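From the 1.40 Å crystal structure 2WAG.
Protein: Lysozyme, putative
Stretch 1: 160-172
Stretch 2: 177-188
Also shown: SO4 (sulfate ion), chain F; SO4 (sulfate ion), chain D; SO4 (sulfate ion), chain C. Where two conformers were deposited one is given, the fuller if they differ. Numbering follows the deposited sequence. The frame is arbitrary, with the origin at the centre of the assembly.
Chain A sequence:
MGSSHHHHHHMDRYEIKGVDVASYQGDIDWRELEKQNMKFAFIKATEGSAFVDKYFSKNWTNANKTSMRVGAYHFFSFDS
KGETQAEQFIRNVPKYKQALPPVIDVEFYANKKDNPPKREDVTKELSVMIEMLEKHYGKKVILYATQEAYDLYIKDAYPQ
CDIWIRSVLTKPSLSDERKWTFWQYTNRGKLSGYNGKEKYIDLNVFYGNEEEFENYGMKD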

ATOM      1  N   GLN A 160     -13.961   6.332 -24.323  1.00 10.16           N
ATOM      2  CA  GLN A 160     -13.088   5.741 -25.332  1.00 10.69           C
ATOM      3  C   GLN A 160     -12.015   4.838 -24.736  1.00  9.93           C
ATOM      4  O   GLN A 160     -11.220   4.270 -25.477  1.00 11.06           O
ATOM      5  CB  GLN A 160     -12.425   6.813 -26.230  1.00 11.18           C
ATOM      6  CG  GLN A 160     -11.360   7.716 -25.605  1.00 12.48           C
ATOM      7  CD  GLN A 160     -11.892   8.890 -24.771  1.00 11.27           C
ATOM      8  OE1 GLN A 160     -13.005   8.862 -24.244  1.00 12.14           O
ATOM      9  NE2 GLN A 160     -11.076   9.946 -24.648  1.00 13.08           N
ATOM     10  N   CYS A 161     -11.975   4.696 -23.417  1.00  9.29           N
ATOM     11  CA  CYS A 161     -10.952   3.860 -22.754  1.00  8.51           C
ATOM     12  C   CYS A 161     -11.575   2.695 -22.020  1.00  8.75           C
ATOM     13  O   CYS A 161     -12.676   2.730 -21.749  1.00 10.49           O
ATOM     14  CB  CYS A 161     -10.141   4.671 -21.720  1.00  8.87           C
ATOM     15  SG  CYS A 161      -9.216   6.090 -22.514  1.00 10.33           S
ATOM     16  N   ASP A 162     -10.784   1.701 -21.703  1.00  8.02           N
ATOM     17  CA  ASP A 162     -11.214   0.681 -20.729  1.00  8.11           C
ATOM     18  C   ASP A 162     -10.649   1.036 -19.350  1.00  7.53           C
ATOM     19  O   ASP A 162      -9.619   1.716 -19.258  1.00  8.34           O
ATOM     20  CB  ASP A 162     -10.667  -0.696 -21.132  1.00  8.28           C
ATOM     21  CG  ASP A 162     -11.480  -1.353 -22.249  1.00  9.93           C
ATOM     22  OD1 ASP A 162     -12.613  -0.904 -22.501  1.00 12.26           O
ATOM     23  OD2 ASP A 162     -10.991  -2.340 -22.817  1.00 13.23           O
ATOM     24  N   ILE A 163     -11.335   0.598 -18.301  1.00  6.87           N
ATOM     25  CA  ILE A 163     -10.971   0.961 -16.930  1.00  7.26           C
ATOM     26  C   ILE A 163     -10.350  -0.207 -16.176  1.00  6.61           C
ATOM     27  O   ILE A 163     -10.860  -1.336 -16.196  1.00  7.50           O
ATOM     28  CB  ILE A 163     -12.196   1.485 -16.134  1.00  7.79           C
ATOM     29  CG1 ILE A 163     -12.899   2.635 -16.887  1.00  9.26           C
ATOM     30  CG2 ILE A 163     -11.776   1.890 -14.705  1.00  8.80           C
ATOM     31  CD1 ILE A 163     -11.978   3.809 -17.203  1.00  9.86           C
ATOM     32  N   TRP A 164      -9.229   0.097 -15.532  1.00  6.39           N
ATOM     33  CA  TRP A 164      -8.566  -0.831 -14.635  1.00  6.51           C
ATOM     34  C   TRP A 164      -8.660  -0.187 -13.247  1.00  6.52           C
ATOM     35  O   TRP A 164      -8.064   0.868 -13.010  1.00  7.09           O
ATOM     36  CB  TRP A 164      -7.125  -1.034 -15.109  1.00  6.64           C
ATOM     37  CG  TRP A 164      -6.221  -1.878 -14.250  1.00  6.04           C
ATOM     38  CD1 TRP A 164      -6.530  -2.607 -13.123  1.00  6.78           C
ATOM     39  CD2 TRP A 164      -4.826  -2.049 -14.478  1.00  6.29           C
ATOM     40  NE1 TRP A 164      -5.382  -3.219 -12.641  1.00  6.72           N
ATOM     41  CE2 TRP A 164      -4.321  -2.875 -13.447  1.00  5.99           C
ATOM     42  CE3 TRP A 164      -3.937  -1.530 -15.434  1.00  7.54           C
ATOM     43  CZ2 TRP A 164      -2.962  -3.211 -13.357  1.00  7.25           C
ATOM     44  CZ3 TRP A 164      -2.609  -1.860 -15.361  1.00  7.78           C
ATOM     45  CH2 TRP A 164      -2.118  -2.681 -14.318  1.00  8.18           C
ATOM     46  N   ILE A 165      -9.453  -0.769 -12.345  1.00  6.70           N
ATOM     47  CA  ILE A 165      -9.738  -0.136 -11.048  1.00  7.30           C
ATOM     48  C   ILE A 165      -8.995  -0.828  -9.907  1.00  6.77           C
ATOM     49  O   ILE A 165      -8.945  -2.066  -9.842  1.00  7.44           O
ATOM     50  CB  ILE A 165     -11.275  -0.123 -10.775  1.00  7.30           C
ATOM     51  CG1 ILE A 165     -11.616   0.692  -9.520  1.00  8.40           C
ATOM     52  CG2 ILE A 165     -11.861  -1.543 -10.696  1.00  9.03           C
ATOM     53  CD1 ILE A 165     -11.316   2.199  -9.619  1.00  9.97           C
ATOM     54  N   ARG A 166      -8.420  -0.037  -9.006  0.50  6.93           N
ATOM     55  CA  ARG A 166      -7.874  -0.604  -7.776  0.50  7.08           C
ATOM     56  C   ARG A 166      -8.992  -0.774  -6.755  0.50  7.49           C
ATOM     57  O   ARG A 166      -9.714   0.175  -6.445  0.50  7.96           O
ATOM     58  CB  ARG A 166      -6.781   0.298  -7.188  0.50  7.35           C
ATOM     59  CG  ARG A 166      -6.040  -0.377  -6.033  0.50  7.53           C
ATOM     60  CD  ARG A 166      -5.046   0.539  -5.321  0.50  7.40           C
ATOM     61  NE  ARG A 166      -5.733   1.382  -4.345  0.50  8.42           N
ATOM     62  CZ  ARG A 166      -5.170   2.398  -3.689  0.50  9.34           C
ATOM     63  NH1 ARG A 166      -3.897   2.729  -3.900  0.50  8.65           N
ATOM     64  NH2 ARG A 166      -5.892   3.086  -2.816  0.50 12.46           N
ATOM     65  N   SER A 167      -9.111  -1.987  -6.225  1.00  7.41           N
ATOM     66  CA  SER A 167     -10.046  -2.243  -5.134  1.00  8.14           C
ATOM     67  C   SER A 167      -9.497  -3.359  -4.246  1.00  7.57           C
ATOM     68  O   SER A 167      -9.799  -4.541  -4.468  1.00  8.65           O
ATOM     69  CB  SER A 167     -11.419  -2.602  -5.693  1.00  9.12           C
ATOM     70  OG  SER A 167     -12.392  -2.692  -4.664  1.00 11.43           O
ATOM     71  N   VAL A 168      -8.638  -2.986  -3.299  1.00  8.03           N
ATOM     72  CA  VAL A 168      -7.896  -3.985  -2.511  1.00  8.90           C
ATOM     73  C   VAL A 168      -8.553  -4.354  -1.190  1.00  9.78           C
ATOM     74  O   VAL A 168      -8.050  -5.244  -0.500  1.00 10.56           O
ATOM     75  CB  VAL A 168      -6.411  -3.583  -2.288  1.00  8.88           C
ATOM     76  CG1 VAL A 168      -5.714  -3.320  -3.615  1.00  9.55           C
ATOM     77  CG2 VAL A 168      -6.264  -2.386  -1.369  1.00 11.58           C
ATOM     78  N   LEU A 169      -9.680  -3.718  -0.866  1.00  9.07           N
ATOM     79  CA  LEU A 169     -10.387  -4.026   0.391  1.00 10.54           C
ATOM     80  C   LEU A 169     -11.821  -4.483   0.183  1.00 10.60           C
ATOM     81  O   LEU A 169     -12.462  -4.963   1.120  1.00 12.02           O
ATOM     82  CB  LEU A 169     -10.392  -2.786   1.307  1.00 11.50           C
ATOM     83  CG  LEU A 169      -9.039  -2.329   1.844  1.00 14.77           C
ATOM     84  CD1 LEU A 169      -9.173  -1.011   2.664  1.00 16.94           C
ATOM     85  CD2 LEU A 169      -8.421  -3.420   2.655  1.00 15.77           C
ATOM     86  N   THR A 170     -12.343  -4.312  -1.022  1.00 10.85           N
ATOM     87  CA  THR A 170     -13.737  -4.634  -1.275  1.00 10.82           C
ATOM     88  C   THR A 170     -13.881  -5.230  -2.663  1.00 10.41           C
ATOM     89  O   THR A 170     -12.973  -5.197  -3.483  1.00 10.41           O
ATOM     90  CB  THR A 170     -14.640  -3.377  -1.278  1.00 11.57           C
ATOM     91  OG1 THR A 170     -14.285  -2.509  -2.374  1.00 12.97           O
ATOM     92  CG2 THR A 170     -14.575  -2.597   0.030  1.00 13.39           C
ATOM     93  N   LYS A 171     -15.056  -5.771  -2.921  1.00 10.80           N
ATOM     94  CA  LYS A 171     -15.411  -6.128  -4.282  1.00 11.17           C
ATOM     95  C   LYS A 171     -15.392  -4.870  -5.161  1.00 10.64           C
ATOM     96  O   LYS A 171     -15.597  -3.749  -4.688  1.00 11.43           O
ATOM     97  CB  LYS A 171     -16.805  -6.741  -4.288  1.00 11.96           C
ATOM     98  CG  LYS A 171     -16.883  -8.067  -3.540  1.00 15.17           C
ATOM     99  CD  LYS A 171     -18.271  -8.704  -3.640  1.00 20.90           C
ATOM    100  CE  LYS A 171     -18.163 -10.210  -3.479  1.00 26.50           C
ATOM    101  NZ  LYS A 171     -17.140 -10.623  -2.479  1.00 30.48           N
ATOM    102  N   PRO A 172     -15.112  -5.045  -6.448  1.00  9.96           N
ATOM    103  CA  PRO A 172     -14.907  -3.886  -7.317  1.00 10.44           C
ATOM    104  C   PRO A 172     -16.199  -3.249  -7.782  1.00 10.72           C
ATOM    105  O   PRO A 172     -17.151  -3.942  -8.148  1.00 12.52           O
ATOM    106  CB  PRO A 172     -14.169  -4.485  -8.513  1.00  9.96           C
ATOM    107  CG  PRO A 172     -14.713  -5.920  -8.585  1.00  9.32           C
ATOM    108  CD  PRO A 172     -14.865  -6.327  -7.132  1.00 10.30           C
ATOM    109  N   GLU A 177     -21.348   3.427 -12.135  1.00 13.93           N
ATOM    110  CA  GLU A 177     -21.909   2.129 -12.556  1.00 14.38           C
ATOM    111  C   GLU A 177     -21.333   1.577 -13.862  1.00 13.81           C
ATOM    112  O   GLU A 177     -21.855   0.651 -14.449  1.00 15.03           O
ATOM    113  CB  GLU A 177     -23.452   2.155 -12.572  1.00 15.63           C
ATOM    114  CG  GLU A 177     -24.030   2.440 -11.182  1.00 19.93           C
ATOM    115  CD  GLU A 177     -25.544   2.306 -11.114  1.00 26.76           C
ATOM    116  OE1 GLU A 177     -26.190   2.092 -12.165  1.00 30.57           O
ATOM    117  OE2 GLU A 177     -26.082   2.420  -9.992  1.00 31.98           O
ATOM    118  N   ARG A 178     -20.231   2.163 -14.327  0.50 12.83           N
ATOM    119  CA  ARG A 178     -19.523   1.607 -15.474  0.50 12.22           C
ATOM    120  C   ARG A 178     -18.986   0.223 -15.168  0.50 11.64           C
ATOM    121  O   ARG A 178     -18.692  -0.112 -14.018  0.50 11.95           O
ATOM    122  CB  ARG A 178     -18.336   2.482 -15.878  0.50 12.60           C
ATOM    123  CG  ARG A 178     -18.666   3.598 -16.833  0.50 12.21           C
ATOM    124  CD  ARG A 178     -17.385   4.271 -17.304  0.50 11.43           C
ATOM    125  NE  ARG A 178     -16.700   3.496 -18.340  0.50 10.72           N
ATOM    126  CZ  ARG A 178     -15.700   3.952 -19.098  0.50 11.55           C
ATOM    127  NH1 ARG A 178     -15.235   5.181 -18.921  0.50 12.17           N
ATOM    128  NH2 ARG A 178     -15.158   3.168 -20.034  0.50 11.06           N
ATOM    129  N   LYS A 179     -18.819  -0.565 -16.214  1.00 11.79           N
ATOM    130  CA  LYS A 179     -18.167  -1.865 -16.091  1.00 11.57           C
ATOM    131  C   LYS A 179     -16.648  -1.717 -16.179  1.00 10.33           C
ATOM    132  O   LYS A 179     -16.134  -0.961 -17.004  1.00 11.32           O
ATOM    133  CB  LYS A 179     -18.658  -2.825 -17.185  1.00 12.98           C
ATOM    134  CG  LYS A 179     -20.140  -3.145 -17.044  1.00 17.70           C
ATOM    135  CD  LYS A 179     -20.572  -4.281 -17.955  1.00 23.65           C
ATOM    136  CE  LYS A 179     -22.087  -4.321 -18.089  1.00 28.26           C
ATOM    137  NZ  LYS A 179     -22.595  -3.055 -18.702  1.00 31.94           N
ATOM    138  N   TRP A 180     -15.934  -2.424 -15.307  1.00  9.07           N
ATOM    139  CA  TRP A 180     -14.472  -2.434 -15.333  1.00  8.32           C
ATOM    140  C   TRP A 180     -13.953  -3.547 -16.235  1.00  7.87           C
ATOM    141  O   TRP A 180     -14.649  -4.555 -16.495  1.00  8.96           O
ATOM    142  CB  TRP A 180     -13.870  -2.536 -13.921  1.00  8.46           C
ATOM    143  CG  TRP A 180     -14.365  -3.709 -13.120  1.00  8.20           C
ATOM    144  CD1 TRP A 180     -15.430  -3.726 -12.281  1.00  9.78           C
ATOM    145  CD2 TRP A 180     -13.838  -5.050 -13.131  1.00  7.80           C
ATOM    146  NE1 TRP A 180     -15.591  -4.989 -11.744  1.00  9.84           N
ATOM    147  CE2 TRP A 180     -14.632  -5.820 -12.253  1.00  8.24           C
ATOM    148  CE3 TRP A 180     -12.768  -5.671 -13.786  1.00  7.66           C
ATOM    149  CZ2 TRP A 180     -14.386  -7.179 -12.017  1.00  9.07           C
ATOM    150  CZ3 TRP A 180     -12.523  -7.022 -13.549  1.00  7.91           C
ATOM    151  CH2 TRP A 180     -13.330  -7.760 -12.673  1.00  8.53           C
ATOM    152  N   THR A 181     -12.716  -3.380 -16.702  1.00  7.93           N
ATOM    153  CA  THR A 181     -12.062  -4.368 -17.560  1.00  7.57           C
ATOM    154  C   THR A 181     -10.965  -5.149 -16.805  1.00  7.29           C
ATOM    155  O   THR A 181     -10.807  -6.345 -17.016  1.00  8.10           O
ATOM    156  CB  THR A 181     -11.477  -3.692 -18.821  1.00  7.91           C
ATOM    157  OG1 THR A 181     -12.523  -2.998 -19.513  1.00  9.10           O
ATOM    158  CG2 THR A 181     -10.804  -4.713 -19.741  1.00  8.73           C
ATOM    159  N   PHE A 182     -10.221  -4.464 -15.936  1.00  7.45           N
ATOM    160  CA  PHE A 182      -9.288  -5.107 -15.013  1.00  7.05           C
ATOM    161  C   PHE A 182      -9.557  -4.610 -13.607  1.00  6.49           C
ATOM    162  O   PHE A 182     -10.029  -3.478 -13.403  1.00  7.19           O
ATOM    163  CB  PHE A 182      -7.824  -4.801 -15.373  1.00  6.75           C
ATOM    164  CG  PHE A 182      -7.385  -5.357 -16.710  1.00  6.95           C
ATOM    165  CD1 PHE A 182      -6.773  -6.613 -16.808  1.00  7.65           C
ATOM    166  CD2 PHE A 182      -7.543  -4.600 -17.876  1.00  8.27           C
ATOM    167  CE1 PHE A 182      -6.329  -7.100 -18.038  1.00  7.96           C
ATOM    168  CE2 PHE A 182      -7.142  -5.095 -19.110  1.00  8.49           C
ATOM    169  CZ  PHE A 182      -6.529  -6.337 -19.202  1.00  9.01           C
ATOM    170  N   TRP A 183      -9.225  -5.461 -12.637  1.00  6.95           N
ATOM    171  CA  TRP A 183      -9.407  -5.148 -11.209  1.00  6.49           C
ATOM    172  C   TRP A 183      -8.127  -5.525 -10.466  1.00  6.28           C
ATOM    173  O   TRP A 183      -7.719  -6.684 -10.491  1.00  7.19           O
ATOM    174  CB  TRP A 183     -10.602  -5.967 -10.678  1.00  7.31           C
ATOM    175  CG  TRP A 183     -10.727  -6.096  -9.184  1.00  7.71           C
ATOM    176  CD1 TRP A 183     -10.298  -5.218  -8.225  1.00  8.08           C
ATOM    177  CD2 TRP A 183     -11.363  -7.179  -8.487  1.00  7.96           C
ATOM    178  NE1 TRP A 183     -10.589  -5.715  -6.964  1.00  8.10           N
ATOM    179  CE2 TRP A 183     -11.258  -6.907  -7.104  1.00  8.19           C
ATOM    180  CE3 TRP A 183     -12.035  -8.342  -8.904  1.00  8.88           C
ATOM    181  CZ2 TRP A 183     -11.784  -7.766  -6.132  1.00  9.44           C
ATOM    182  CZ3 TRP A 183     -12.563  -9.197  -7.930  1.00  9.33           C
ATOM    183  CH2 TRP A 183     -12.426  -8.896  -6.563  1.00 10.02           C
ATOM    184  N   GLN A 184      -7.483  -4.536  -9.844  1.00  6.01           N
ATOM    185  CA  GLN A 184      -6.330  -4.793  -8.966  1.00  6.69           C
ATOM    186  C   GLN A 184      -6.865  -5.105  -7.583  1.00  6.67           C
ATOM    187  O   GLN A 184      -7.468  -4.236  -6.920  1.00  7.10           O
ATOM    188  CB  GLN A 184      -5.411  -3.578  -8.910  1.00  6.83           C
ATOM    189  CG  GLN A 184      -4.139  -3.797  -8.128  1.00  7.78           C
ATOM    190  CD  GLN A 184      -3.276  -2.601  -8.273  1.00  8.43           C
ATOM    191  OE1 GLN A 184      -3.435  -1.647  -7.541  1.00 13.09           O
ATOM    192  NE2 GLN A 184      -2.425  -2.601  -9.279  1.00 11.37           N
ATOM    193  N   TYR A 185      -6.666  -6.349  -7.144  1.00  7.10           N
ATOM    194  CA  TYR A 185      -7.303  -6.809  -5.905  1.00  7.91           C
ATOM    195  C   TYR A 185      -6.373  -6.914  -4.701  1.00  7.98           C
ATOM    196  O   TYR A 185      -6.848  -7.049  -3.563  1.00  8.48           O
ATOM    197  CB  TYR A 185      -8.059  -8.117  -6.137  1.00  8.23           C
ATOM    198  CG  TYR A 185      -7.208  -9.305  -6.494  1.00  7.71           C
ATOM    199  CD1 TYR A 185      -6.685 -10.134  -5.493  1.00  8.26           C
ATOM    200  CD2 TYR A 185      -6.916  -9.604  -7.812  1.00  8.10           C
ATOM    201  CE1 TYR A 185      -5.919 -11.238  -5.805  1.00  9.22           C
ATOM    202  CE2 TYR A 185      -6.156 -10.705  -8.147  1.00  8.78           C
ATOM    203  CZ  TYR A 185      -5.655 -11.521  -7.149  1.00  8.56           C
ATOM    204  OH  TYR A 185      -4.907 -12.627  -7.525  1.00 11.02           O
ATOM    205  N   THR A 186      -5.063  -6.828  -4.904  1.00  7.93           N
ATOM    206  CA  THR A 186      -4.148  -6.838  -3.763  1.00  8.02           C
ATOM    207  C   THR A 186      -2.834  -6.197  -4.144  1.00  8.08           C
ATOM    208  O   THR A 186      -2.458  -6.199  -5.325  1.00  7.89           O
ATOM    209  CB  THR A 186      -3.888  -8.274  -3.236  1.00  8.76           C
ATOM    210  OG1 THR A 186      -3.077  -8.197  -2.047  1.00  9.98           O
ATOM    211  CG2 THR A 186      -3.181  -9.136  -4.263  1.00 10.92           C
ATOM    212  N   ASN A 187      -2.176  -5.614  -3.143  0.50  7.88           N
ATOM    213  CA  ASN A 187      -0.818  -5.069  -3.250  0.50  7.70           C
ATOM    214  C   ASN A 187       0.234  -6.044  -2.764  0.50  8.92           C
ATOM    215  O   ASN A 187       1.430  -5.822  -2.946  0.50  9.43           O
ATOM    216  CB  ASN A 187      -0.668  -3.802  -2.401  0.50  7.27           C
ATOM    217  CG  ASN A 187      -0.884  -4.064  -0.929  0.50  7.35           C
ATOM    218  OD1 ASN A 187      -1.931  -4.601  -0.537  0.50  9.78           O
ATOM    219  ND2 ASN A 187       0.102  -3.683  -0.092  0.50  8.16           N
ATOM    220  N   ARG A 188      -0.191  -7.086  -2.066  0.50  9.16           N
ATOM    221  CA  ARG A 188       0.760  -8.028  -1.495  0.50  9.92           C
ATOM    222  C   ARG A 188       0.365  -9.424  -1.916  0.50 10.60           C
ATOM    223  O   ARG A 188      -0.099 -10.221  -1.100  0.50 11.21           O
ATOM    224  CB  ARG A 188       0.776  -7.920   0.029  0.50 10.29           C
ATOM    225  CG  ARG A 188       2.053  -8.437   0.674  0.50 10.30           C
ATOM    226  CD  ARG A 188       1.997  -8.310   2.188  0.50 10.60           C
ATOM    227  NE  ARG A 188       1.401  -9.487   2.813  0.50 11.55           N
ATOM    228  CZ  ARG A 188       0.540  -9.440   3.825  0.50 12.41           C
ATOM    229  NH1 ARG A 188       0.047 -10.562   4.331  0.50 14.03           N
ATOM    230  NH2 ARG A 188       0.170  -8.271   4.329  0.50 12.47           N
TER
HETATM  231  S   SO4 F1222      -8.761   0.515  -2.044  1.00 20.33           S
HETATM  232  O1  SO4 F1222      -8.549   1.954  -2.309  1.00 23.37           O
HETATM  233  O2  SO4 F1222     -10.190   0.441  -2.171  1.00 28.88           O
HETATM  234  O3  SO4 F1222      -8.064  -0.191  -3.046  1.00 15.95           O
HETATM  235  O4  SO4 F1222      -8.298   0.439  -0.689  1.00 24.77           O
HETATM  236  S   SO4 D1220      -5.786 -15.088  -5.058  1.00 17.68           S
HETATM  237  O1  SO4 D1220      -7.102 -14.436  -5.033  1.00 16.28           O
HETATM  238  O2  SO4 D1220      -5.817 -16.112  -6.130  1.00 24.72           O
HETATM  239  O3  SO4 D1220      -5.573 -15.817  -3.793  1.00 26.02           O
HETATM  240  O4  SO4 D1220      -4.599 -14.275  -5.401  1.00 20.20           O
HETATM  241  S   SO4 C1219       0.466  -4.524   3.868  1.00 14.61           S
HETATM  242  O1  SO4 C1219      -0.626  -4.691   4.814  1.00 19.93           O
HETATM  243  O2  SO4 C1219       0.319  -5.440   2.714  1.00 20.33           O
HETATM  244  O3  SO4 C1219       1.786  -4.930   4.343  1.00 20.12           O
HETATM  245  O4  SO4 C1219       0.332  -3.308   3.037  1.00 22.89           O
HETATM  246  O   HOH W   1     -14.860   0.068 -21.100  1.00 22.61           O
HETATM  247  O   HOH W   2     -13.860  -0.792 -18.636  1.00  8.50           O

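How does the chain ahead of the second strand reach the first stretch? R178 points its CA-to-CB bond toward stretch 1 and turns its guanidinium so that NH2 donates to C161 O, 3.0 Å away. One face of the guanidinium lies against I163, with CG1 3.8 Å from R178 CZ, an arrangement that suits a flat cation: apolar contact over the face, hydrogen bonding at the edge. A water accepts from R178 NH2 and donates to D162 OD1, joining two residues whose atoms do not meet directly; D162 CG itself comes within 3.4 Å of T181 OG1. A second water accepts from I163 N and donates to K179 O, and also bonds T181 OG1. W180 CB meets I165 CG2 at 3.9 Å, and P172 CG reaches within 3.7 Å of W180 CE2.

What makes the two backbones one sheet? The chains run parallel, pairing W164 with F182, I165 with W183 and R166 with Q184, their axes 11° apart. I163 O takes two hydrogen bonds, from T181 N at 2.8 Å and from F182 N at 3.2 Å. The ladder then alternates: I165 N donates to F182 O (3.0 Å), Q184 N to I165 O (2.9 Å) and S167 N to Q184 O (2.9 Å). Weaker CA-H...O contacts lie between these rungs, as from W164 CA to F182 O at 3.3 Å and from W183 CA to I165 O at 3.4 Å.

How do the aromatic side chains use the two faces of that sheet? F182 shares a face with W164, R166 and Q184. Its CB sits over the five-membered ring of W164, 3.4 Å from CD1, and its ring turns an edge toward the same indole. W183 lies on the other face with I165. The end of its side chain comes nearer to stretch 1, where W183 NE1 donates to S167 O at 2.9 Å in an almost straight hydrogen bond, so the indole's one polar group is satisfied in a buried site. P172 CD packs over the six-membered ring, 3.5 Å from W183 CZ2; the compact proline thus serves two indoles.

What happens as the strands end? Q184, buried, extends along W164, its CB 3.7 Å from W164 NE1; its amide is hydrogen-bonded elsewhere in the structure. Beyond it V168 takes over, with CA 3.4 Å from Y185 O and CG1 3.8 Å from T186 N, a small branched side chain beside the backbone. The CA-to-CB bond of Y185 points away, and Y185 OH donates to a sulfate O4 at 2.7 Å. In all, the contact buries 918 Å², counting both sides.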